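Beta-xylanase (Roseburia intestinalis L1-82, PDB 6SGF) probably hydrolyses internal beta-1,4 linkages of xylan as a family 10 xylanase, this chain being its low-affinity xylan-binding module, CBM86. Local coordinates at residues V41-P46 against V107-T112; P67-V72 against T84-S89. All coordinates share one frame; numbering follows the deposited sequence.

Contact 1 (V41-P46 against V107-T112); sequences VKWTLP and VGIMIT. With XYP (beta-D-xylopyranose), chain H.
Val-41 and Trp-43 pair with Ile-109 and Val-107 as antiparallel hydrogen-bonded pairs, the strand axes 4.7 Å apart and their directions 165° from each other. Four backbone bonds join them, the shortest running from Trp-43 N to Val-107 O at 2.8 Å. Between these pairs Lys-42 faces Gly-108 as a non-hydrogen-bonded pair, with CA atoms only 4.3 Å apart. A CB on Gly-108 would lie about 2.9 Å from Val-41 O, which is consistent with the close approach depending on glycine.

The indole of Trp-43 carries the apolar side. Its CG stands beside the backbone N and anti to the carbonyl carbon (chi1 -65°). The six-membered ring comes against the partner strand, where the Ile-109 side chain crosses the indole obliquely, CG1 lying 3.8 Å from Trp-43 CZ3 and CD1 3.9 Å from Trp-43 CH2. Val-41, two residues back on the same strand, sets its CG1 over the ring centre, 3.6 Å above the plane.

Lys-42 points to the opposite face of the sheet from Trp-43 and makes a cation-pi contact with Tyr-73. Further along the partner strand Met-110 belongs to the glycan pocket, its bent end bringing CE to 3.2 Å from O3 of a bound xylose.

Strands 15-19 and 68-73 flank the pair in the five-stranded sheet. Beneath, the indole and Ile-109 pack on Leu-123 of strand 119-130, while Val-41 and Trp-43 meet Leu-32 of strand 29-34, both strands of the second sheet of the beta-sandwich.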
loop_
_atom_site.group_PDB
_atom_site.type_symbol
_atom_site.label_atom_id
_atom_site.label_comp_id
_atom_site.label_asym_id
_atom_site.label_seq_id
_atom_site.Cartn_x
_atom_site.Cartn_y
_atom_site.Cartn_z
ATOM N N VAL B 41 0.414 6.788 17.788
ATOM C CA VAL B 41 1.042 5.501 17.510
ATOM C C VAL B 41 2.385 5.779 16.871
ATOM O O VAL B 41 2.540 6.756 16.127
ATOM C CB VAL B 41 0.188 4.616 16.580
ATOM C CG1 VAL B 41 0.857 3.257 16.348
ATOM C CG2 VAL B 41 -1.172 4.425 17.154
ATOM N N LYS B 42 3.364 4.951 17.190
ATOM C CA LYS B 42 4.689 5.016 16.599
ATOM C C LYS B 42 4.986 3.659 15.978
ATOM O O LYS B 42 4.820 2.642 16.643
ATOM C CB LYS B 42 5.747 5.363 17.643
ATOM C CG LYS B 42 7.162 5.250 17.105
ATOM C CD LYS B 42 8.199 5.550 18.212
ATOM C CE LYS B 42 9.601 5.451 17.699
ATOM N NZ LYS B 42 10.628 5.743 18.757
ATOM N N TRP B 43 5.383 3.642 14.700
ATOM C CA TRP B 43 5.726 2.410 14.008
ATOM C C TRP B 43 7.205 2.382 13.625
ATOM O O TRP B 43 7.733 3.364 13.094
ATOM C CB TRP B 43 4.928 2.234 12.722
ATOM C CG TRP B 43 3.468 2.062 12.795
ATOM C CD1 TRP B 43 2.776 0.885 12.825
ATOM C CD2 TRP B 43 2.500 3.103 12.758
ATOM N NE1 TRP B 43 1.413 1.140 12.843
ATOM C CE2 TRP B 43 1.225 2.494 12.791
ATOM C CE3 TRP B 43 2.583 4.503 12.721
ATOM C CZ2 TRP B 43 0.058 3.227 12.763
ATOM C CZ3 TRP B 43 1.421 5.230 12.706
ATOM C CH2 TRP B 43 0.170 4.596 12.718
ATOM N N THR B 44 7.837 1.221 13.794
ATOM C CA THR B 44 9.201 1.004 13.354
ATOM C C THR B 44 9.236 0.615 11.882
ATOM O O THR B 44 8.374 -0.125 11.393
ATOM C CB THR B 44 9.866 -0.106 14.184
ATOM O OG1 THR B 44 9.707 0.164 15.589
ATOM C CG2 THR B 44 11.374 -0.180 13.837
ATOM N N LEU B 45 10.238 1.123 11.178
ATOM C CA LEU B 45 10.420 0.762 9.781
ATOM C C LEU B 45 11.147 -0.578 9.686
ATOM O O LEU B 45 11.950 -0.911 10.556
ATOM C CB LEU B 45 11.209 1.840 9.062
ATOM C CG LEU B 45 10.598 3.248 8.991
ATOM C CD1 LEU B 45 11.553 4.074 8.126
ATOM C CD2 LEU B 45 9.173 3.185 8.449
ATOM N N PRO B 46 10.886 -1.370 8.650
ATOM C CA PRO B 46 11.617 -2.648 8.528
ATOM C C PRO B 46 13.131 -2.467 8.432
ATOM O O PRO B 46 13.880 -3.392 8.764
ATOM C CB PRO B 46 11.035 -3.273 7.250
ATOM C CG PRO B 46 9.755 -2.576 7.021
ATOM C CD PRO B 46 9.907 -1.190 7.572
ATOM N N VAL B 107 8.013 6.202 12.162
ATOM C CA VAL B 107 7.039 7.240 11.832
ATOM C C VAL B 107 5.884 7.152 12.823
ATOM O O VAL B 107 5.742 6.178 13.564
ATOM C CB VAL B 107 6.522 7.112 10.386
ATOM C CG1 VAL B 107 7.699 7.272 9.401
ATOM C CG2 VAL B 107 5.786 5.810 10.188
ATOM N N GLY B 108 5.069 8.208 12.867
ATOM C CA GLY B 108 3.966 8.235 13.800
ATOM C C GLY B 108 2.799 9.079 13.315
ATOM O O GLY B 108 2.938 9.930 12.425
ATOM N N ILE B 109 1.643 8.813 13.922
ATOM C CA ILE B 109 0.419 9.578 13.730
ATOM C C ILE B 109 -0.113 9.918 15.111
ATOM O O ILE B 109 -0.120 9.051 15.995
ATOM C CB ILE B 109 -0.647 8.812 12.929
ATOM C CG1 ILE B 109 -0.141 8.528 11.514
ATOM C CG2 ILE B 109 -1.974 9.621 12.969
ATOM C CD1 ILE B 109 -1.161 7.684 10.668
ATOM N N MET B 110 -0.522 11.173 15.300
ATOM C CA MET B 110 -1.006 11.700 16.571
ATOM C C MET B 110 -2.198 12.627 16.318
ATOM O O MET B 110 -2.331 13.187 15.233
ATOM C CB MET B 110 0.130 12.469 17.275
ATOM C CG MET B 110 -0.255 13.155 18.547
ATOM S SD MET B 110 1.163 14.063 19.253
ATOM C CE MET B 110 1.328 15.480 18.183
ATOM N N ILE B 111 -3.059 12.814 17.319
ATOM C CA ILE B 111 -4.107 13.839 17.237
ATOM C C ILE B 111 -3.807 14.959 18.227
ATOM O O ILE B 111 -3.269 14.723 19.313
ATOM C CB ILE B 111 -5.527 13.282 17.483
ATOM C CG1 ILE B 111 -5.643 12.609 18.842
ATOM C CG2 ILE B 111 -5.915 12.345 16.337
ATOM C CD1 ILE B 111 -6.997 12.897 19.507
ATOM N N THR B 112 -4.185 16.184 17.851
ATOM C CA THR B 112 -4.064 17.333 18.744
ATOM C C THR B 112 -5.406 17.807 19.271
ATOM O O THR B 112 -5.447 18.751 20.074
ATOM C CB THR B 112 -3.374 18.516 18.052
ATOM O OG1 THR B 112 -4.062 18.833 16.844
ATOM C CG2 THR B 112 -1.928 18.190 17.717
HETATM C C1 XYP H . 3.447 14.386 23.509
HETATM C C2 XYP H . 3.663 14.248 22.001
HETATM C C3 XYP H . 4.050 15.568 21.428
HETATM C C4 XYP H . 3.135 16.684 21.878
HETATM C C5 XYP H . 2.964 16.757 23.402
HETATM O O2 XYP H . 4.613 13.204 21.776
HETATM O O3 XYP H . 3.994 15.453 19.977
HETATM O O4 XYP H . 3.712 17.905 21.387
HETATM O O5 XYP H . 2.451 15.452 23.822
#

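Contact 2 (P67-V72 against T84-S89); sequences PISLKV and TQYGLS. With XYP (beta-D-xylopyranose), chain C; XYP (beta-D-xylopyranose), chain H.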
loop_
_atom_site.group_PDB
_atom_site.type_symbol
_atom_site.label_atom_id
_atom_site.label_comp_id
_atom_site.label_asym_id
_atom_site.label_seq_id
_atom_site.Cartn_x
_atom_site.Cartn_y
_atom_site.Cartn_z
ATOM N N PRO B 67 -8.637 15.627 12.216
ATOM C CA PRO B 67 -7.333 16.121 11.734
ATOM C C PRO B 67 -6.191 15.363 12.398
ATOM O O PRO B 67 -6.288 14.973 13.563
ATOM C CB PRO B 67 -7.331 17.602 12.132
ATOM C CG PRO B 67 -8.812 17.954 12.315
ATOM C CD PRO B 67 -9.437 16.707 12.834
ATOM N N ILE B 68 -5.111 15.128 11.644
ATOM C CA ILE B 68 -4.015 14.310 12.151
ATOM C C ILE B 68 -2.697 15.079 12.098
ATOM O O ILE B 68 -2.499 15.986 11.293
ATOM C CB ILE B 68 -3.854 12.950 11.406
ATOM C CG1 ILE B 68 -3.613 13.135 9.895
ATOM C CG2 ILE B 68 -5.032 12.087 11.652
ATOM C CD1 ILE B 68 -3.404 11.845 9.170
ATOM N N SER B 69 -1.778 14.647 12.959
ATOM C CA SER B 69 -0.394 15.074 12.987
ATOM C C SER B 69 0.493 13.903 12.592
ATOM O O SER B 69 0.232 12.755 12.968
ATOM C CB SER B 69 -0.048 15.593 14.386
ATOM O OG SER B 69 -0.850 16.753 14.609
ATOM N N LEU B 70 1.508 14.189 11.789
ATOM C CA LEU B 70 2.379 13.180 11.227
ATOM C C LEU B 70 3.807 13.447 11.687
ATOM O O LEU B 70 4.249 14.604 11.744
ATOM C CB LEU B 70 2.284 13.173 9.712
ATOM C CG LEU B 70 0.866 12.968 9.175
ATOM C CD1 LEU B 70 0.863 13.219 7.655
ATOM C CD2 LEU B 70 0.290 11.637 9.483
ATOM N N LYS B 71 4.532 12.379 11.986
ATOM C CA LYS B 71 5.876 12.473 12.538
ATOM C C LYS B 71 6.846 11.545 11.819
ATOM O O LYS B 71 6.517 10.394 11.538
ATOM C CB LYS B 71 5.895 12.095 14.027
ATOM C CG LYS B 71 5.061 12.988 14.908
ATOM C CD LYS B 71 5.164 12.512 16.376
ATOM C CE LYS B 71 4.391 13.388 17.350
ATOM N NZ LYS B 71 4.806 12.987 18.744
ATOM N N VAL B 72 8.051 12.044 11.576
ATOM C CA VAL B 72 9.174 11.267 11.079
ATOM C C VAL B 72 10.245 11.312 12.163
ATOM O O VAL B 72 10.830 12.365 12.427
ATOM C CB VAL B 72 9.698 11.795 9.748
ATOM C CG1 VAL B 72 10.827 10.907 9.246
ATOM C CG2 VAL B 72 8.579 11.854 8.754
ATOM N N THR B 84 7.685 17.167 11.859
ATOM C CA THR B 84 6.310 16.977 12.287
ATOM C C THR B 84 5.436 18.001 11.577
ATOM O O THR B 84 5.824 19.162 11.434
ATOM C CB THR B 84 6.169 17.155 13.808
ATOM O OG1 THR B 84 7.108 16.307 14.476
ATOM C CG2 THR B 84 4.770 16.807 14.272
ATOM N N GLN B 85 4.248 17.593 11.151
ATOM C CA GLN B 85 3.261 18.545 10.649
ATOM C C GLN B 85 1.988 18.284 11.433
ATOM O O GLN B 85 1.686 17.138 11.740
ATOM C CB GLN B 85 3.055 18.405 9.150
ATOM C CG GLN B 85 4.222 18.935 8.350
ATOM C CD GLN B 85 3.847 19.324 6.930
ATOM O OE1 GLN B 85 2.680 19.238 6.528
ATOM N NE2 GLN B 85 4.839 19.775 6.162
ATOM N N TYR B 86 1.271 19.343 11.806
ATOM C CA TYR B 86 0.112 19.216 12.664
ATOM C C TYR B 86 -1.180 19.661 11.987
ATOM O O TYR B 86 -1.180 20.560 11.143
ATOM C CB TYR B 86 0.285 20.071 13.914
ATOM C CG TYR B 86 1.521 19.874 14.728
ATOM C CD1 TYR B 86 1.554 18.950 15.751
ATOM C CD2 TYR B 86 2.676 20.652 14.496
ATOM C CE1 TYR B 86 2.694 18.797 16.543
ATOM C CE2 TYR B 86 3.812 20.499 15.278
ATOM C CZ TYR B 86 3.806 19.568 16.303
ATOM O OH TYR B 86 4.907 19.379 17.097
ATOM N N GLY B 87 -2.288 19.073 12.434
ATOM C CA GLY B 87 -3.638 19.523 12.091
ATOM C C GLY B 87 -4.020 19.359 10.640
ATOM O O GLY B 87 -4.710 20.222 10.077
ATOM N N LEU B 88 -3.578 18.267 10.016
ATOM C CA LEU B 88 -3.773 18.036 8.596
ATOM C C LEU B 88 -5.119 17.363 8.348
ATOM O O LEU B 88 -5.506 16.439 9.064
ATOM C CB LEU B 88 -2.650 17.154 8.030
ATOM C CG LEU B 88 -1.201 17.588 8.283
ATOM C CD1 LEU B 88 -0.233 16.510 7.806
ATOM C CD2 LEU B 88 -0.921 18.937 7.607
ATOM N N SER B 89 -5.836 17.853 7.336
ATOM C CA SER B 89 -7.137 17.316 6.974
ATOM C C SER B 89 -7.347 17.534 5.480
ATOM O O SER B 89 -6.655 18.329 4.841
ATOM C CB SER B 89 -8.297 17.952 7.764
ATOM O OG SER B 89 -8.522 19.286 7.361
HETATM C C1 XYP C . 2.953 19.028 21.127
HETATM C C2 XYP C . 3.848 20.250 20.912
HETATM C C3 XYP C . 3.073 21.463 20.527
HETATM C C4 XYP C . 2.224 21.142 19.350
HETATM C C5 XYP C . 1.383 19.872 19.525
HETATM O O2 XYP C . 4.565 20.552 22.111
HETATM O O3 XYP C . 4.001 22.489 20.112
HETATM O O4 XYP C . 1.253 22.159 19.114
HETATM O O5 XYP C . 2.230 18.734 19.837
HETATM C C1 XYP H . 3.447 14.386 23.509
HETATM C C2 XYP H . 3.663 14.248 22.001
HETATM C C3 XYP H . 4.050 15.568 21.428
HETATM C C4 XYP H . 3.135 16.684 21.878
HETATM C C5 XYP H . 2.964 16.757 23.402
HETATM O O2 XYP H . 4.613 13.204 21.776
HETATM O O3 XYP H . 3.994 15.453 19.977
HETATM O O4 XYP H . 3.712 17.905 21.387
HETATM O O5 XYP H . 2.451 15.452 23.822
HETATM O O HOH W 1 -3.719 16.986 14.599
#
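Leu-70 and Leu-88 form the tightly packed part of the contact: their side chains cross at about a right angle, and CD1 of Leu-70 lies 3.5 Å from CD1 of Leu-88, closer than usual for two carbons. Tyr-94 of strand 93-96 touches both leucines. Toward solvent the fit is looser, with Pro-67 CB 4.0 Å from Gly-87 C and a water 2.9 Å from Ser-69 OG that makes weak bonds to Pro-67 O and Gly-87 N.

The two strands are arms of a hairpin interrupted by a G1 beta bulge, in which Gly-87 and Leu-88 both face Ile-68. Gly-87 has a positive phi (67°), which favours glycine, and Ile-68 O accepts from Leu-88 N at 2.8 Å.

On the glycan side, Lys-71 runs alongside Thr-84, and its chain, extended beyond CG, carries NZ to 2.9 Å from O3 of one xylose, with a weak bond to O2. Asp-78 forms a salt bridge with the same NZ, and Gln-40 bonds to it. The Tyr-86 ring meets the next, linked xylose, CE1 lying 3.3 Å from its O5; Thr-84 CG2 sits 3.5 Å above one ring face, offset toward the rim. An alanine in place of Tyr-86 would probably leave that sugar without its aromatic support and open a gap beside the Thr-84 methyl.

In the fold
From the N terminus the chain forms strands 6-10 to 29-34, contributing to both sheets, before it reaches 41-46 on strand 40-50, then passes to the second sheet as strand 54-62 before returning as 67-72. Contact 2 closes a short hairpin loop with 84-89. The chain visits the second sheet again as strand 93-96, and 107-112 finally closes the long loop of contact 1, inside which contact 2 is nested. The contacts join through strands 103-110 and 68-73, neighbours in the five-stranded sheet, where Met-110 O and Ser-69 N are 2.8 Å apart, probably hydrogen-bonded. Together they span four of its strands, and one bound xylose touches both, through Met-110 and Lys-71.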